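Local coordinates for protein pectate lyase (Bacillus, PDB 3VMV) that probably cleaves polygalacturonate, the backbone of pectin, by beta-elimination, as a secreted polysaccharide lyase of family 1 built as a parallel beta-helix, at residues A[33-38]-A[66-71]; A[81-86]-A[90-95]; A[97-100]-A[104-107]. One frame throughout, in Å; residues are numbered along the deposited sequence.

The three contacts lie on the same side of the chain's centre and illustrate how a parallel beta-helix is closed at one end and filled inside. They follow one another along the chain: contact 1 sets helix 28-40 against strand 66-68, contact 2 joins strand 78-85 to strand 91-93, and contact 3 faces strand 97-103 with strand 105-108. Contacts 1 and 2 have centres about 15 Å apart, and contact 3 lies about 11 Å from either. Strand 66-68 pairs in parallel with 97-103, and 78-85 with 105-108, so successive coils stack rung on rung. The apolar parts of the three contacts touch, as Val-68 does Ile-81 and Leu-99, and probably form one interior.

Contact 1. Residues A[33-38]-A[66-71]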
loop_
_atom_site.group_PDB
_atom_site.type_symbol
_atom_site.label_atom_id
_atom_site.label_comp_id
_atom_site.label_asym_id
_atom_site.label_seq_id
_atom_site.Cartn_x
_atom_site.Cartn_y
_atom_site.Cartn_z
ATOM N N GLN A 33 11.699 -11.551 -17.248
ATOM C CA GLN A 33 12.904 -12.323 -17.562
ATOM C C GLN A 33 14.036 -12.018 -16.628
ATOM O O GLN A 33 14.783 -12.925 -16.240
ATOM C CB GLN A 33 13.331 -12.053 -18.984
ATOM C CG GLN A 33 12.419 -12.705 -19.921
ATOM C CD GLN A 33 12.701 -12.292 -21.345
ATOM O OE1 GLN A 33 13.779 -11.769 -21.653
ATOM N NE2 GLN A 33 11.723 -12.502 -22.216
ATOM N N LEU A 34 14.213 -10.739 -16.279
ATOM C CA LEU A 34 15.266 -10.408 -15.341
ATOM C C LEU A 34 15.072 -11.146 -14.009
ATOM O O LEU A 34 16.024 -11.710 -13.450
ATOM C CB LEU A 34 15.302 -8.910 -15.085
ATOM C CG LEU A 34 15.784 -8.061 -16.261
ATOM C CD1 LEU A 34 15.576 -6.637 -15.893
ATOM C CD2 LEU A 34 17.263 -8.355 -16.544
ATOM N N ILE A 35 13.839 -11.153 -13.524
ATOM C CA ILE A 35 13.520 -11.812 -12.270
ATOM C C ILE A 35 13.772 -13.313 -12.373
ATOM O O ILE A 35 14.413 -13.895 -11.505
ATOM C CB ILE A 35 12.054 -11.552 -11.891
ATOM C CG1 ILE A 35 11.887 -10.067 -11.533
ATOM C CG2 ILE A 35 11.602 -12.513 -10.778
ATOM C CD1 ILE A 35 10.438 -9.590 -11.509
ATOM N N ASP A 36 13.254 -13.934 -13.432
ATOM C CA ASP A 36 13.316 -15.395 -13.553
ATOM C C ASP A 36 14.743 -15.850 -13.849
ATOM O O ASP A 36 15.206 -16.846 -13.281
ATOM C CB ASP A 36 12.371 -15.885 -14.650
ATOM C CG ASP A 36 10.884 -15.630 -14.321
ATOM O OD1 ASP A 36 10.542 -15.173 -13.197
ATOM O OD2 ASP A 36 10.052 -15.896 -15.205
ATOM N N ASN A 37 15.441 -15.120 -14.715
ATOM C CA ASN A 37 16.815 -15.469 -15.028
ATOM C C ASN A 37 17.673 -15.398 -13.771
ATOM O O ASN A 37 18.512 -16.273 -13.527
ATOM C CB ASN A 37 17.384 -14.533 -16.091
ATOM C CG ASN A 37 16.837 -14.815 -17.479
ATOM O OD1 ASN A 37 16.213 -15.838 -17.725
ATOM N ND2 ASN A 37 17.111 -13.901 -18.407
ATOM N N ARG A 38 17.477 -14.361 -12.964
ATOM C CA ARG A 38 18.245 -14.285 -11.733
ATOM C C ARG A 38 17.914 -15.457 -10.815
ATOM O O ARG A 38 18.792 -16.053 -10.193
ATOM C CB ARG A 38 18.048 -12.951 -11.007
ATOM C CG ARG A 38 18.962 -12.851 -9.783
ATOM C CD ARG A 38 18.664 -11.610 -8.957
ATOM N NE ARG A 38 17.361 -11.767 -8.295
ATOM C CZ ARG A 38 17.009 -11.214 -7.156
ATOM N NH1 ARG A 38 17.831 -10.366 -6.531
ATOM N NH2 ARG A 38 15.803 -11.500 -6.660
ATOM N N ILE A 66 3.046 -8.856 -12.986
ATOM C CA ILE A 66 4.498 -8.943 -12.873
ATOM C C ILE A 66 4.763 -9.712 -11.592
ATOM O O ILE A 66 4.446 -9.245 -10.495
ATOM C CB ILE A 66 5.106 -7.523 -12.798
ATOM C CG1 ILE A 66 4.778 -6.743 -14.082
ATOM C CG2 ILE A 66 6.623 -7.617 -12.584
ATOM C CD1 ILE A 66 5.319 -7.376 -15.364
ATOM N N ASP A 67 5.291 -10.916 -11.743
ATOM C CA ASP A 67 5.355 -11.922 -10.691
ATOM C C ASP A 67 6.724 -11.850 -10.016
ATOM O O ASP A 67 7.696 -12.491 -10.452
ATOM C CB ASP A 67 5.128 -13.288 -11.373
ATOM C CG ASP A 67 4.511 -14.379 -10.478
ATOM O OD1 ASP A 67 4.120 -14.143 -9.350
ATOM O OD2 ASP A 67 4.442 -15.531 -10.971
ATOM N N VAL A 68 6.782 -11.113 -8.909
ATOM C CA VAL A 68 7.989 -11.080 -8.050
ATOM C C VAL A 68 7.940 -12.268 -7.107
ATOM O O VAL A 68 7.485 -12.187 -5.965
ATOM C CB VAL A 68 8.150 -9.727 -7.318
ATOM C CG1 VAL A 68 9.485 -9.711 -6.545
ATOM C CG2 VAL A 68 8.080 -8.581 -8.324
ATOM N N LYS A 69 8.354 -13.420 -7.647
ATOM C CA LYS A 69 8.208 -14.719 -7.024
ATOM C C LYS A 69 9.367 -15.542 -7.528
ATOM O O LYS A 69 9.773 -15.427 -8.684
ATOM C CB LYS A 69 6.898 -15.383 -7.482
ATOM C CG LYS A 69 6.592 -16.672 -6.743
ATOM C CD LYS A 69 5.379 -17.383 -7.354
ATOM C CE LYS A 69 4.092 -16.610 -7.029
ATOM N NZ LYS A 69 2.917 -17.478 -7.302
ATOM N N ASN A 70 9.879 -16.388 -6.653
ATOM C CA ASN A 70 10.928 -17.296 -7.042
ATOM C C ASN A 70 10.419 -18.186 -8.163
ATOM O O ASN A 70 9.258 -18.589 -8.170
ATOM C CB ASN A 70 11.288 -18.165 -5.829
ATOM C CG ASN A 70 12.563 -18.963 -6.062
ATOM O OD1 ASN A 70 12.570 -19.944 -6.790
ATOM N ND2 ASN A 70 13.644 -18.523 -5.447
ATOM N N HIS A 71 11.286 -18.518 -9.106
ATOM C CA HIS A 71 10.894 -19.471 -10.144
ATOM C C HIS A 71 10.565 -20.851 -9.500
ATOM O O HIS A 71 9.821 -21.629 -10.063
ATOM C CB HIS A 71 11.983 -19.554 -11.252
ATOM C CG HIS A 71 13.073 -20.512 -10.934
ATOM N ND1 HIS A 71 14.103 -20.200 -10.080
ATOM C CD2 HIS A 71 13.292 -21.790 -11.338
ATOM C CE1 HIS A 71 14.902 -21.241 -9.958
ATOM N NE2 HIS A 71 14.430 -22.219 -10.711
HETATM O O HOH W 1 8.599 -15.647 -11.378
#
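Ile-35 of helix 28-40 carries the dry half of this contact, pressing both of its branches against residues 66-69. Its CD1 reaches Val-68 CG2 at 4.1 Å, the two side chains crossing at about a right angle, while Ile-66 CG2 lies a little farther from the same methyl. The other branch, Ile-35 CG2, stands anti to the backbone N (chi1, measured to CG1, is -68°) and meets backbone instead: Asp-67 O at 3.9 Å and Lys-69 O at 4.0 Å. These carbonyls flank Val-68, the centre of an inverse gamma turn. With an alanine in place of Ile-35, Val-68 CG2 would probably lose its partner and a gap open beneath the helix, the two carbonyls losing their apolar cover.

One helical residue on, the contact becomes wet. Asp-36 does not touch the strand; a water bridges the space, its O 2.7 Å from Asp-36 OD1 and 2.9 Å from Lys-69 O. Asp-36 OD1 is also bound by Gln-32 NE2, whereas the carboxylate of Asp-67 is engaged by Arg-98 on the neighbouring strand.

The axes of segments 33-38 and 66-68 approach to 8.9 Å, at 30°, and Ile-35 also touches Ile-78 of strand 78-85. This is the arrangement of the N-terminal helical cap of pectate lyases, a helix laid over the open end of the parallel beta-helix.

Contact 2. Residues A[81-86]-A[90-95]; sequences ISIIGV and GEFDGI
The ring of Phe-92 is the flat group here, and it meets strand 78-85 through its far corner: Phe-92 CZ lies 4.2 Å from Ile-83 CG2, the methyl approaching obliquely to the ring. Elsewhere around the ring, Ile-66 CG1 comes to 4.1 Å of Phe-92 CE1, and Ile-56 and Val-110 touch the side chain from the coils before and after. The ring thus has branched aliphatic neighbours from three coils.

Torsions explain the meeting. Although the CB of Phe-92 does not point at strand 78-85, its CG sits beside the backbone N and anti to the carbonyl carbon (chi1 -67°), which brings the end of the ring nearer to Ile-83. Ile-83 does point across, and its CG2, anti to its own N, is the branch offered to the ring; Val-52 packs on the same residue from the preceding coil.

Where the chain leaves one strand for the next, side chains give way to bare backbone. Gly-85 CA and Gly-90 CA stand only 3.9 Å apart, closing the mouth of the turn between the strands. A CB on Gly-90 would fall 2.5 Å from Gly-85 CA, so the approach depends on the missing side chain. At 3.8 Å, Val-86 O and Gly-90 N are neighbours without being hydrogen-bonded. Outside the pair, Gly-85 O is taken by Asn-109 ND2 of the next coil.

Across the two segments the chemistry is therefore purely van der Waals: their spacing is consistent with a close fit between two glycines and one aromatic-aliphatic touch, while backbone hydrogen bonds run to the preceding and following coils, Ser-82 pairing with Leu-48 and Ile-50, and Ile-83 with Ile-106.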
loop_
_atom_site.group_PDB
_atom_site.type_symbol
_atom_site.label_atom_id
_atom_site.label_comp_id
_atom_site.label_asym_id
_atom_site.label_seq_id
_atom_site.Cartn_x
_atom_site.Cartn_y
_atom_site.Cartn_z
ATOM N N ILE A 81 15.404 -6.856 -4.239
ATOM C CA ILE A 81 15.055 -6.235 -5.511
ATOM C C ILE A 81 14.566 -4.829 -5.294
ATOM O O ILE A 81 13.804 -4.592 -4.351
ATOM C CB ILE A 81 13.927 -7.031 -6.153
ATOM C CG1 ILE A 81 14.446 -8.409 -6.552
ATOM C CG2 ILE A 81 13.366 -6.287 -7.377
ATOM C CD1 ILE A 81 13.367 -9.304 -7.145
ATOM N N SER A 82 14.956 -3.898 -6.156
ATOM C CA SER A 82 14.242 -2.629 -6.286
ATOM C C SER A 82 13.717 -2.492 -7.708
ATOM O O SER A 82 14.436 -2.834 -8.664
ATOM C CB SER A 82 15.173 -1.445 -6.028
ATOM O OG SER A 82 15.701 -1.447 -4.725
ATOM N N ILE A 83 12.469 -2.055 -7.838
ATOM C CA ILE A 83 11.882 -1.653 -9.121
ATOM C C ILE A 83 11.628 -0.162 -8.991
ATOM O O ILE A 83 10.847 0.253 -8.127
ATOM C CB ILE A 83 10.560 -2.425 -9.350
ATOM C CG1 ILE A 83 10.906 -3.912 -9.500
ATOM C CG2 ILE A 83 9.783 -1.862 -10.544
ATOM C CD1 ILE A 83 9.702 -4.834 -9.563
ATOM N N ILE A 84 12.339 0.629 -9.794
ATOM C CA ILE A 84 12.317 2.091 -9.648
ATOM C C ILE A 84 12.035 2.724 -10.991
ATOM O O ILE A 84 12.746 2.463 -11.973
ATOM C CB ILE A 84 13.651 2.566 -9.104
ATOM C CG1 ILE A 84 14.029 1.771 -7.857
ATOM C CG2 ILE A 84 13.617 4.081 -8.880
ATOM C CD1 ILE A 84 15.430 2.177 -7.292
ATOM N N GLY A 85 11.008 3.575 -11.053
ATOM C CA GLY A 85 10.741 4.298 -12.271
ATOM C C GLY A 85 11.811 5.341 -12.577
ATOM O O GLY A 85 12.418 5.912 -11.671
ATOM N N VAL A 86 12.039 5.577 -13.857
ATOM C CA VAL A 86 12.897 6.658 -14.325
ATOM C C VAL A 86 12.054 7.905 -14.623
ATOM O O VAL A 86 11.196 7.875 -15.499
ATOM C CB VAL A 86 13.662 6.202 -15.591
ATOM C CG1 VAL A 86 14.575 7.334 -16.132
ATOM C CG2 VAL A 86 14.488 4.997 -15.244
ATOM N N GLY A 90 8.141 5.549 -15.610
ATOM C CA GLY A 90 7.959 4.204 -15.053
ATOM C C GLY A 90 6.498 3.924 -14.864
ATOM O O GLY A 90 5.986 4.100 -13.781
ATOM N N GLU A 91 5.830 3.466 -15.909
ATOM C CA GLU A 91 4.382 3.376 -15.895
ATOM C C GLU A 91 3.947 1.934 -16.137
ATOM O O GLU A 91 4.494 1.296 -17.044
ATOM C CB GLU A 91 3.786 4.271 -16.978
ATOM C CG GLU A 91 2.271 4.215 -17.007
ATOM C CD GLU A 91 1.648 5.005 -18.135
ATOM O OE1 GLU A 91 2.400 5.701 -18.860
ATOM O OE2 GLU A 91 0.398 4.930 -18.313
ATOM N N PHE A 92 2.984 1.459 -15.328
ATOM C CA PHE A 92 2.384 0.130 -15.490
ATOM C C PHE A 92 0.916 0.403 -15.776
ATOM O O PHE A 92 0.177 0.786 -14.876
ATOM C CB PHE A 92 2.522 -0.700 -14.194
ATOM C CG PHE A 92 3.935 -1.077 -13.843
ATOM C CD1 PHE A 92 4.360 -2.402 -13.935
ATOM C CD2 PHE A 92 4.833 -0.113 -13.425
ATOM C CE1 PHE A 92 5.666 -2.762 -13.623
ATOM C CE2 PHE A 92 6.175 -0.473 -13.122
ATOM C CZ PHE A 92 6.564 -1.795 -13.206
ATOM N N ASP A 93 0.516 0.245 -17.034
ATOM C CA ASP A 93 -0.833 0.572 -17.486
ATOM C C ASP A 93 -1.599 -0.736 -17.681
ATOM O O ASP A 93 -1.362 -1.488 -18.640
ATOM C CB ASP A 93 -0.751 1.366 -18.787
ATOM C CG ASP A 93 -2.127 1.717 -19.342
ATOM O OD1 ASP A 93 -3.156 1.398 -18.692
ATOM O OD2 ASP A 93 -2.167 2.321 -20.443
ATOM N N GLY A 94 -2.467 -1.035 -16.710
ATOM C CA GLY A 94 -3.319 -2.207 -16.836
ATOM C C GLY A 94 -2.676 -3.477 -16.359
ATOM O O GLY A 94 -3.240 -4.559 -16.616
ATOM N N ILE A 95 -1.529 -3.388 -15.682
ATOM C CA ILE A 95 -0.882 -4.610 -15.165
ATOM C C ILE A 95 -0.234 -4.229 -13.859
ATOM O O ILE A 95 0.386 -3.167 -13.764
ATOM C CB ILE A 95 0.155 -5.240 -16.159
ATOM C CG1 ILE A 95 0.646 -6.569 -15.593
ATOM C CG2 ILE A 95 1.274 -4.252 -16.502
ATOM C CD1 ILE A 95 1.403 -7.442 -16.623
#

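Contact 3. Residues A[97-100]-A[104-107]. With SO4 (sulfate ion), chain B.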
loop_
_atom_site.group_PDB
_atom_site.type_symbol
_atom_site.label_atom_id
_atom_site.label_comp_id
_atom_site.label_asym_id
_atom_site.label_seq_id
_atom_site.Cartn_x
_atom_site.Cartn_y
_atom_site.Cartn_z
ATOM N N ILE A 97 1.798 -5.476 -10.007
ATOM C CA ILE A 97 2.907 -6.256 -9.456
ATOM C C ILE A 97 2.453 -7.099 -8.290
ATOM O O ILE A 97 1.677 -6.633 -7.460
ATOM C CB ILE A 97 3.999 -5.280 -8.937
ATOM C CG1 ILE A 97 4.521 -4.451 -10.113
ATOM C CG2 ILE A 97 5.152 -6.076 -8.301
ATOM C CD1 ILE A 97 5.475 -3.260 -9.682
ATOM N N ARG A 98 2.921 -8.347 -8.215
ATOM C CA ARG A 98 2.644 -9.194 -7.066
ATOM C C ARG A 98 3.942 -9.594 -6.412
ATOM O O ARG A 98 4.839 -10.108 -7.072
ATOM C CB ARG A 98 1.813 -10.439 -7.411
ATOM C CG ARG A 98 1.490 -11.303 -6.188
ATOM C CD ARG A 98 0.542 -12.450 -6.558
ATOM N NE ARG A 98 1.202 -13.349 -7.498
ATOM C CZ ARG A 98 0.567 -14.308 -8.194
ATOM N NH1 ARG A 98 1.269 -15.094 -8.996
ATOM N NH2 ARG A 98 -0.749 -14.460 -8.096
ATOM N N LEU A 99 4.023 -9.394 -5.107
ATOM C CA LEU A 99 5.175 -9.879 -4.347
ATOM C C LEU A 99 4.778 -11.112 -3.583
ATOM O O LEU A 99 3.869 -11.045 -2.736
ATOM C CB LEU A 99 5.667 -8.794 -3.387
ATOM C CG LEU A 99 5.993 -7.385 -3.927
ATOM C CD1 LEU A 99 6.635 -6.557 -2.770
ATOM C CD2 LEU A 99 6.830 -7.342 -5.155
ATOM N N SER A 100 5.448 -12.232 -3.811
ATOM C CA SER A 100 5.075 -13.488 -3.161
ATOM C C SER A 100 6.313 -14.094 -2.490
ATOM O O SER A 100 7.316 -14.366 -3.156
ATOM C CB SER A 100 4.492 -14.439 -4.213
ATOM O OG SER A 100 4.384 -15.754 -3.703
ATOM N N ASN A 104 12.886 -7.960 1.344
ATOM C CA ASN A 104 13.771 -6.828 1.089
ATOM C C ASN A 104 13.559 -6.295 -0.333
ATOM O O ASN A 104 14.423 -6.420 -1.222
ATOM C CB ASN A 104 15.263 -7.195 1.341
ATOM C CG ASN A 104 16.165 -5.979 1.253
ATOM O OD1 ASN A 104 15.736 -4.874 1.587
ATOM N ND2 ASN A 104 17.387 -6.156 0.769
ATOM N N ILE A 105 12.386 -5.695 -0.520
ATOM C CA ILE A 105 11.917 -5.240 -1.820
ATOM C C ILE A 105 11.531 -3.765 -1.746
ATOM O O ILE A 105 10.830 -3.357 -0.814
ATOM C CB ILE A 105 10.663 -6.013 -2.239
ATOM C CG1 ILE A 105 10.834 -7.535 -2.006
ATOM C CG2 ILE A 105 10.297 -5.691 -3.675
ATOM C CD1 ILE A 105 11.862 -8.230 -2.926
ATOM N N ILE A 106 11.991 -2.976 -2.704
ATOM C CA ILE A 106 11.575 -1.594 -2.854
ATOM C C ILE A 106 10.842 -1.414 -4.193
ATOM O O ILE A 106 11.347 -1.825 -5.227
ATOM C CB ILE A 106 12.797 -0.667 -2.813
ATOM C CG1 ILE A 106 13.472 -0.818 -1.461
ATOM C CG2 ILE A 106 12.376 0.801 -3.095
ATOM C CD1 ILE A 106 14.705 0.088 -1.288
ATOM N N ILE A 107 9.644 -0.824 -4.164
ATOM C CA ILE A 107 8.958 -0.360 -5.387
ATOM C C ILE A 107 8.806 1.145 -5.242
ATOM O O ILE A 107 8.179 1.626 -4.275
ATOM C CB ILE A 107 7.608 -1.030 -5.523
ATOM C CG1 ILE A 107 7.765 -2.550 -5.514
ATOM C CG2 ILE A 107 6.849 -0.534 -6.789
ATOM C CD1 ILE A 107 6.509 -3.320 -5.488
HETATM S S SO4 B . -1.773 -16.820 -10.702
HETATM O O1 SO4 B . -1.858 -15.950 -11.866
HETATM O O2 SO4 B . -0.401 -17.196 -10.437
HETATM O O3 SO4 B . -2.334 -16.121 -9.548
HETATM O O4 SO4 B . -2.512 -18.046 -10.954
#
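Two faces of a single beta-helix coil look at each other here across the hydrophobic interior: strand 97-103 runs into a corner at Asn-104 and returns as strand 105-108, and segments 97-100 and 105-107 run nearly antiparallel (168°), their axes approaching to 10.5 Å. Side chains fill that spacing. Ile-107 sends CD1 tip to tip against Leu-99 CD2, at 4.0 Å, and against Ile-97 CG2, at 4.2 Å, so one methyl serves two partners. Leu-99 and Ile-105 instead slide past each other in opposite directions, Leu-99 CD1 lying 3.9 Å from Ile-105 CG2. Ile-105 CG2, trans to its backbone N, is thereby aimed at the fork of Leu-99. Val-68 from the preceding coil and Val-132 from the following one continue the packing on Leu-99.

Arg-98, alternating with these residues, points away from the interior. Its chain is extended at first and bends at chi3 (64°), presenting the guanidinium edge to a sulfate, probably from the crystallisation liquor, whose sulfur lies in the group's plane. Arg-98 NH1 donates to sulfate O2 at 3.0 Å and Arg-98 NH2 to sulfate O3 at 2.7 Å, both bonds nearly straight. A salt bridge from NH2 to Glu-119 further restrains the group.

Inward aliphatics stacked coil upon coil, as Val-68, Leu-99 and Val-132 are here, fill the interior of the parallel beta-helix, as in other pectate lyases.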